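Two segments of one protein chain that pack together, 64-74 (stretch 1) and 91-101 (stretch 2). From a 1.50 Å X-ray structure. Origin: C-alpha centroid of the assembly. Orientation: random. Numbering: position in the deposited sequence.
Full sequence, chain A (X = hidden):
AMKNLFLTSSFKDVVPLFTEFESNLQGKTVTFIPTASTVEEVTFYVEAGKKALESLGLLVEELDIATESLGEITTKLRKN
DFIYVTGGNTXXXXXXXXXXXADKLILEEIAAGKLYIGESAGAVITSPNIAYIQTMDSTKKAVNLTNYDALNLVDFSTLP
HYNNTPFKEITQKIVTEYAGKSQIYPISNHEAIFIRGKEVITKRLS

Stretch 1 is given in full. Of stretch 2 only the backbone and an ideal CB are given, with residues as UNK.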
ATOM      1  N   ASP A  64       1.108  -4.296 -13.384  1.00 23.34           N
ATOM      2  CA  ASP A  64       0.451  -2.994 -13.499  1.00 21.73           C
ATOM      3  C   ASP A  64      -1.030  -3.216 -13.791  1.00 23.18           C
ATOM      4  O   ASP A  64      -1.414  -3.579 -14.901  1.00 25.88           O
ATOM      5  CB  ASP A  64       1.111  -2.124 -14.577  1.00 28.45           C
ATOM      6  CG  ASP A  64       0.567  -0.692 -14.607  1.00 31.36           C
ATOM      7  OD1 ASP A  64      -0.364  -0.363 -13.840  1.00 26.82           O
ATOM      8  OD2 ASP A  64       1.081   0.115 -15.409  1.00 33.98           O
ATOM      9  N   ILE A  65      -1.849  -3.023 -12.762  1.00 26.39           N
ATOM     10  CA  ILE A  65      -3.298  -3.157 -12.860  1.00 27.24           C
ATOM     11  C   ILE A  65      -3.888  -2.330 -13.994  1.00 30.59           C
ATOM     12  O   ILE A  65      -4.914  -2.692 -14.560  1.00 29.34           O
ATOM     13  CB  ILE A  65      -3.974  -2.729 -11.538  1.00 31.89           C
ATOM     14  CG1 ILE A  65      -3.401  -3.532 -10.369  1.00 29.58           C
ATOM     15  CG2 ILE A  65      -5.497  -2.857 -11.630  1.00 29.61           C
ATOM     16  CD1 ILE A  65      -3.541  -5.017 -10.530  1.00 25.61           C
ATOM     17  N   ALA A  66      -3.240  -1.219 -14.323  1.00 27.25           N
ATOM     18  CA  ALA A  66      -3.774  -0.298 -15.321  1.00 29.94           C
ATOM     19  C   ALA A  66      -3.702  -0.843 -16.743  1.00 29.56           C
ATOM     20  O   ALA A  66      -4.456  -0.410 -17.611  1.00 36.24           O
ATOM     21  CB  ALA A  66      -3.064   1.050 -15.233  1.00 31.17           C
ATOM     22  N   THR A  67      -2.805  -1.797 -16.982  1.00 30.89           N
ATOM     23  CA  THR A  67      -2.516  -2.229 -18.350  1.00 35.47           C
ATOM     24  C   THR A  67      -2.665  -3.726 -18.629  1.00 40.93           C
ATOM     25  O   THR A  67      -2.779  -4.130 -19.785  1.00 41.95           O
ATOM     26  CB  THR A  67      -1.097  -1.799 -18.779  1.00 33.97           C
ATOM     27  OG1 THR A  67      -0.130  -2.393 -17.904  1.00 36.86           O
ATOM     28  CG2 THR A  67      -0.962  -0.290 -18.728  1.00 36.90           C
ATOM     29  N   GLU A  68      -2.664  -4.554 -17.590  1.00 35.45           N
ATOM     30  CA  GLU A  68      -2.688  -5.999 -17.804  1.00 35.88           C
ATOM     31  C   GLU A  68      -4.085  -6.621 -17.736  1.00 32.67           C
ATOM     32  O   GLU A  68      -4.966  -6.127 -17.024  1.00 38.06           O
ATOM     33  CB  GLU A  68      -1.710  -6.696 -16.855  1.00 39.11           C
ATOM     34  CG  GLU A  68      -0.259  -6.358 -17.179  1.00 49.92           C
ATOM     35  CD  GLU A  68       0.732  -7.060 -16.279  1.00 55.03           C
ATOM     36  OE1 GLU A  68       0.981  -6.555 -15.165  1.00 59.15           O
ATOM     37  OE2 GLU A  68       1.273  -8.107 -16.688  1.00 61.09           O
ATOM     38  N   SER A  69      -4.274  -7.703 -18.492  1.00 31.12           N
ATOM     39  CA  SER A  69      -5.555  -8.404 -18.552  1.00 33.71           C
ATOM     40  C   SER A  69      -5.951  -8.919 -17.176  1.00 36.19           C
ATOM     41  O   SER A  69      -5.106  -9.051 -16.292  1.00 39.00           O
ATOM     42  CB  SER A  69      -5.459  -9.581 -19.521  1.00 41.09           C
ATOM     43  OG  SER A  69      -4.623 -10.592 -18.984  1.00 39.47           O
ATOM     44  N   LEU A  70      -7.236  -9.206 -16.985  1.00 37.66           N
ATOM     45  CA  LEU A  70      -7.677  -9.767 -15.712  1.00 39.64           C
ATOM     46  C   LEU A  70      -7.093 -11.158 -15.517  1.00 38.37           C
ATOM     47  O   LEU A  70      -6.882 -11.598 -14.385  1.00 45.54           O
ATOM     48  CB  LEU A  70      -9.201  -9.810 -15.612  1.00 38.25           C
ATOM     49  CG  LEU A  70      -9.815  -8.690 -14.771  1.00 39.68           C
ATOM     50  CD1 LEU A  70      -9.243  -8.693 -13.350  1.00 33.76           C
ATOM     51  CD2 LEU A  70      -9.600  -7.336 -15.445  1.00 36.96           C
ATOM     52  N   GLY A  71      -6.836 -11.848 -16.626  1.00 41.14           N
ATOM     53  CA  GLY A  71      -6.218 -13.157 -16.575  1.00 41.88           C
ATOM     54  C   GLY A  71      -4.869 -13.094 -15.891  1.00 41.54           C
ATOM     55  O   GLY A  71      -4.566 -13.906 -15.018  1.00 40.86           O
ATOM     56  N   GLU A  72      -4.059 -12.118 -16.288  1.00 37.24           N
ATOM     57  CA  GLU A  72      -2.723 -11.954 -15.735  1.00 37.61           C
ATOM     58  C   GLU A  72      -2.788 -11.462 -14.292  1.00 34.44           C
ATOM     59  O   GLU A  72      -1.990 -11.877 -13.450  1.00 34.13           O
ATOM     60  CB  GLU A  72      -1.912 -10.975 -16.587  1.00 40.32           C
ATOM     61  CG  GLU A  72      -0.415 -11.073 -16.378  1.00 51.92           C
ATOM     62  CD  GLU A  72       0.138 -12.418 -16.812  1.00 57.26           C
ATOM     63  OE1 GLU A  72       1.201 -12.824 -16.295  1.00 61.89           O
ATOM     64  OE2 GLU A  72      -0.498 -13.071 -17.669  1.00 64.88           O
ATOM     65  N   ILE A  73      -3.734 -10.571 -14.014  1.00 34.22           N
ATOM     66  CA  ILE A  73      -3.915 -10.046 -12.669  1.00 30.02           C
ATOM     67  C   ILE A  73      -4.303 -11.179 -11.727  1.00 30.22           C
ATOM     68  O   ILE A  73      -3.712 -11.344 -10.661  1.00 34.25           O
ATOM     69  CB  ILE A  73      -5.001  -8.947 -12.632  1.00 28.87           C
ATOM     70  CG1 ILE A  73      -4.536  -7.705 -13.406  1.00 30.00           C
ATOM     71  CG2 ILE A  73      -5.366  -8.595 -11.188  1.00 32.36           C
ATOM     72  CD1 ILE A  73      -5.600  -6.617 -13.531  1.00 33.16           C
ATOM     73  N   THR A  74      -5.288 -11.969 -12.139  1.00 33.40           N
ATOM     74  CA  THR A  74      -5.751 -13.099 -11.338  1.00 35.65           C
ATOM     75  C   THR A  74      -4.630 -14.102 -11.080  1.00 36.26           C
ATOM     76  O   THR A  74      -4.419 -14.536  -9.948  1.00 42.02           O
ATOM     77  CB  THR A  74      -6.931 -13.824 -12.011  1.00 37.48           C
ATOM     78  OG1 THR A  74      -8.023 -12.910 -12.175  1.00 39.63           O
ATOM     79  CG2 THR A  74      -7.392 -14.993 -11.157  1.00 39.03           C
ATOM     80  N   UNK A  91      -5.863   7.917  -5.592  1.00 16.65           N
ATOM     81  CA  UNK A  91      -7.106   7.892  -6.360  1.00 16.58           C
ATOM     82  C   UNK A  91      -6.958   7.099  -7.657  1.00 17.06           C
ATOM     83  O   UNK A  91      -7.821   6.300  -8.003  1.00 16.63           O
ATOM     84  CB  UNK A  91      -7.558   9.320  -6.673  1.00 16.58           C
ATOM     85  N   UNK A  92      -5.849   7.293  -8.356  1.00 18.27           N
ATOM     86  CA  UNK A  92      -5.617   6.525  -9.574  1.00 15.46           C
ATOM     87  C   UNK A  92      -5.500   5.034  -9.265  1.00 13.07           C
ATOM     88  O   UNK A  92      -6.073   4.194  -9.971  1.00 16.76           O
ATOM     89  CB  UNK A  92      -4.354   7.019 -10.283  1.00 15.46           C
ATOM     90  N   UNK A  93      -4.766   4.711  -8.203  1.00 15.12           N
ATOM     91  CA  UNK A  93      -4.649   3.330  -7.741  1.00 13.88           C
ATOM     92  C   UNK A  93      -6.017   2.692  -7.480  1.00 12.27           C
ATOM     93  O   UNK A  93      -6.325   1.612  -8.000  1.00 14.05           O
ATOM     94  CB  UNK A  93      -3.800   3.276  -6.469  1.00 13.88           C
ATOM     95  N   UNK A  94      -6.843   3.347  -6.673  1.00 14.63           N
ATOM     96  CA  UNK A  94      -8.153   2.788  -6.339  1.00 16.28           C
ATOM     97  C   UNK A  94      -9.022   2.682  -7.589  1.00 15.94           C
ATOM     98  O   UNK A  94      -9.739   1.699  -7.783  1.00 15.13           O
ATOM     99  CB  UNK A  94      -8.850   3.644  -5.280  1.00 16.28           C
ATOM    100  N   UNK A  95      -8.943   3.697  -8.439  1.00 16.35           N
ATOM    101  CA  UNK A  95      -9.680   3.694  -9.693  1.00 15.56           C
ATOM    102  C   UNK A  95      -9.377   2.453 -10.524  1.00 17.02           C
ATOM    103  O   UNK A  95     -10.285   1.786 -11.009  1.00 17.36           O
ATOM    104  CB  UNK A  95      -9.354   4.954 -10.497  1.00 15.56           C
ATOM    105  N   UNK A  96      -8.097   2.136 -10.682  1.00 16.08           N
ATOM    106  CA  UNK A  96      -7.709   1.004 -11.516  1.00 15.75           C
ATOM    107  C   UNK A  96      -8.043  -0.337 -10.857  1.00 16.35           C
ATOM    108  O   UNK A  96      -8.454  -1.284 -11.539  1.00 17.34           O
ATOM    109  CB  UNK A  96      -6.212   1.073 -11.824  1.00 15.75           C
ATOM    110  N   UNK A  97      -7.899  -0.412  -9.536  1.00 16.94           N
ATOM    111  CA  UNK A  97      -8.310  -1.609  -8.812  1.00 17.87           C
ATOM    112  C   UNK A  97      -9.811  -1.875  -8.953  1.00 18.22           C
ATOM    113  O   UNK A  97     -10.226  -3.015  -9.153  1.00 19.73           O
ATOM    114  CB  UNK A  97      -7.940  -1.477  -7.333  1.00 17.87           C
ATOM    115  N   UNK A  98     -10.628  -0.830  -8.850  1.00 17.52           N
ATOM    116  CA  UNK A  98     -12.069  -1.012  -9.016  1.00 22.47           C
ATOM    117  C   UNK A  98     -12.456  -1.344 -10.463  1.00 20.29           C
ATOM    118  O   UNK A  98     -13.299  -2.221 -10.704  1.00 21.41           O
ATOM    119  CB  UNK A  98     -12.805   0.251  -8.563  1.00 22.47           C
ATOM    120  N   UNK A  99     -11.847  -0.648 -11.421  1.00 19.91           N
ATOM    121  CA  UNK A  99     -12.165  -0.850 -12.834  1.00 20.22           C
ATOM    122  C   UNK A  99     -11.987  -2.300 -13.269  1.00 19.64           C
ATOM    123  O   UNK A  99     -12.748  -2.814 -14.091  1.00 19.62           O
ATOM    124  CB  UNK A  99     -11.289   0.057 -13.701  1.00 20.22           C
ATOM    125  N   UNK A 100     -10.964  -2.948 -12.725  1.00 19.55           N
ATOM    126  CA  UNK A 100     -10.633  -4.312 -13.116  1.00 18.98           C
ATOM    127  C   UNK A 100     -11.303  -5.337 -12.231  1.00 23.45           C
ATOM    128  O   UNK A 100     -11.302  -6.520 -12.541  1.00 27.57           O
ATOM    129  CB  UNK A 100      -9.117  -4.518 -13.086  1.00 18.98           C
ATOM    130  N   UNK A 101     -11.856  -4.884 -11.113  1.00 23.33           N
ATOM    131  CA  UNK A 101     -12.402  -5.795 -10.124  1.00 23.59           C
ATOM    132  C   UNK A 101     -11.296  -6.469  -9.322  1.00 24.26           C
ATOM    133  O   UNK A 101     -11.538  -7.467  -8.643  1.00 31.31           O
ATOM    134  CB  UNK A 101     -13.280  -6.849 -10.803  1.00 23.59           C
TER

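Backbone angles from 91 to 99 are helical, and N-to-O bonds four residues apart confirm it, so the test at each position is where CA-to-CB points and what stretch 1 offers there.

Positions 91, 94, 95 and 98 have no atom of stretch 1 within 5.5 Å of the ideal CB, so stretch 1 sets no preference. They are Phe91, Leu94, Gln95 and Lys98.

At 92 the CB points sideways with nothing near it; a short side chain would miss stretch 1, whereas a long or aromatic one could reach the methyl of Ala66. The residue is Phe92, chi1 t, whose CZ lies 4.2 Å from Ala66 CB, an apolar contact at the ring's far end.

At 93 the CB points away, and stretch 1 discriminates little. Leu93 CD1 comes no nearer than 5.8 Å, to Ile65 CG1.

Position 96 points toward stretch 1. Its ideal CB is 4.0 Å from Ile65 CG2 and 4.5 Å from Ala66 CA, a close approach matched by the 5.6 Å between the CA atoms of Ala66 and 96. Aliphatic carbons would suit the start of the side chain, and a flexible one could bend along the loop. It is Glu96, folded by chi1 m and chi2 m, with OE1 3.5 Å from Ala66 CA. Gln95 NE2 donates to Glu96 OE2 at 3.0 Å, occupying the other carboxylate oxygen.

At 97 the CB points away, 5.1 Å from Ile65 CG2, so a branched apolar chain could still reach back to the isoleucine. Leu97 does so: its CD2 sits 3.9 Å from Ile65 CG1.

Position 99 points sideways, but the carbonyls of Ile65 and Ala66 lie within range of a long side chain, favouring a donor or cation. Arg99 extends there and forms a salt bridge, NH2 to Glu96 OE1 at 3.0 Å. NH2 is 3.1 Å from Ala66 O, but the angle is too poor for a hydrogen bond. A water instead links the stretches, accepting from Arg99 NH2 at 2.9 Å and donating to Ile65 O at 2.9 Å and Glu68 O at 2.8 Å.

Position 100 faces Leu70 CD2 at 3.7 Å, Ile73 CD1 at 4.1 Å and Ile65 CG2 at 4.2 Å from the ideal CB: a small, partly apolar group such as Ala, Val, Ser or Thr would suit. Thr100 sets CG2 4.1 Å from Ile73 CD1, while OG1 donates to Glu96 O at 3.0 Å.

At 101 phi is +76°, which favours glycine, and a Schellman motif ends the helix. Gly101 is the residue.

Stretch 2, residues 91-101: FFLLQELKRTG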
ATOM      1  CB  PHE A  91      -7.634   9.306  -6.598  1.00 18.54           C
ATOM      2  CG  PHE A  91      -7.983  10.015  -5.330  1.00 19.05           C
ATOM      3  CD1 PHE A  91      -9.245   9.890  -4.772  1.00 25.04           C
ATOM      4  CD2 PHE A  91      -7.034  10.784  -4.669  1.00 22.33           C
ATOM      5  CE1 PHE A  91      -9.556  10.527  -3.587  1.00 27.75           C
ATOM      6  CE2 PHE A  91      -7.342  11.427  -3.487  1.00 23.94           C
ATOM      7  CZ  PHE A  91      -8.600  11.296  -2.945  1.00 29.26           C
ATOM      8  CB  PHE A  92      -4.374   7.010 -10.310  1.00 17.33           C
ATOM      9  CG  PHE A  92      -4.149   6.308 -11.608  1.00 18.10           C
ATOM     10  CD1 PHE A  92      -4.991   6.542 -12.689  1.00 22.79           C
ATOM     11  CD2 PHE A  92      -3.126   5.387 -11.745  1.00 17.96           C
ATOM     12  CE1 PHE A  92      -4.803   5.883 -13.886  1.00 25.34           C
ATOM     13  CE2 PHE A  92      -2.929   4.726 -12.936  1.00 19.40           C
ATOM     14  CZ  PHE A  92      -3.769   4.969 -14.011  1.00 21.47           C
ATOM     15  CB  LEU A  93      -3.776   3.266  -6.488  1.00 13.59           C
ATOM     16  CG  LEU A  93      -3.665   1.921  -5.763  1.00 13.83           C
ATOM     17  CD1 LEU A  93      -3.008   0.851  -6.628  1.00 15.31           C
ATOM     18  CD2 LEU A  93      -2.912   2.110  -4.445  1.00 14.35           C
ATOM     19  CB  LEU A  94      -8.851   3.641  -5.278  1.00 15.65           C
ATOM     20  CG  LEU A  94     -10.181   3.092  -4.759  1.00 16.85           C
ATOM     21  CD1 LEU A  94     -10.002   1.701  -4.177  1.00 19.02           C
ATOM     22  CD2 LEU A  94     -10.796   4.050  -3.723  1.00 18.98           C
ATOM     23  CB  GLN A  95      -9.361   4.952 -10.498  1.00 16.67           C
ATOM     24  CG  GLN A  95     -10.014   4.982 -11.858  1.00 18.18           C
ATOM     25  CD  GLN A  95      -9.669   6.244 -12.592  1.00 21.07           C
ATOM     26  OE1 GLN A  95     -10.273   7.286 -12.356  1.00 22.78           O
ATOM     27  NE2 GLN A  95      -8.663   6.174 -13.462  1.00 25.11           N
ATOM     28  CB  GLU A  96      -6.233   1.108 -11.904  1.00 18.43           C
ATOM     29  CG  GLU A  96      -5.934   2.358 -12.737  1.00 21.28           C
ATOM     30  CD  GLU A  96      -6.793   2.444 -14.006  1.00 25.72           C
ATOM     31  OE1 GLU A  96      -6.712   1.533 -14.851  1.00 25.20           O
ATOM     32  OE2 GLU A  96      -7.551   3.422 -14.158  1.00 30.00           O
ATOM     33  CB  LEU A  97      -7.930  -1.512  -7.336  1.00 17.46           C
ATOM     34  CG  LEU A  97      -6.439  -1.588  -6.991  1.00 18.19           C
ATOM     35  CD1 LEU A  97      -6.236  -1.321  -5.510  1.00 19.52           C
ATOM     36  CD2 LEU A  97      -5.827  -2.937  -7.365  1.00 23.32           C
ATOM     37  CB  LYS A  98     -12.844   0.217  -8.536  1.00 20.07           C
ATOM     38  CG  LYS A  98     -12.796   0.446  -7.044  1.00 19.62           C
ATOM     39  CD  LYS A  98     -13.778   1.544  -6.648  1.00 22.30           C
ATOM     40  CE  LYS A  98     -13.823   1.744  -5.142  1.00 29.90           C
ATOM     41  NZ  LYS A  98     -14.877   2.727  -4.757  1.00 32.35           N
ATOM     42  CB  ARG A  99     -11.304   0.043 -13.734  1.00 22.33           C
ATOM     43  CG  ARG A  99     -11.471  -0.303 -15.215  1.00 25.75           C
ATOM     44  CD  ARG A  99     -10.558   0.485 -16.143  1.00 34.83           C
ATOM     45  NE  ARG A  99      -9.136   0.190 -15.969  1.00 39.64           N
ATOM     46  CZ  ARG A  99      -8.487  -0.816 -16.554  1.00 38.11           C
ATOM     47  NH1 ARG A  99      -9.125  -1.668 -17.344  1.00 34.11           N
ATOM     48  NH2 ARG A  99      -7.190  -0.980 -16.334  1.00 43.10           N
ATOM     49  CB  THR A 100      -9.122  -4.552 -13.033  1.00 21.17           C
ATOM     50  OG1 THR A 100      -8.663  -4.249 -11.708  1.00 20.51           O
ATOM     51  CG2 THR A 100      -8.394  -3.674 -14.031  1.00 23.09           C
TER
HETATM   52  O   HOH W   1      -6.088  -3.604 -17.060  1.00 41.63           O
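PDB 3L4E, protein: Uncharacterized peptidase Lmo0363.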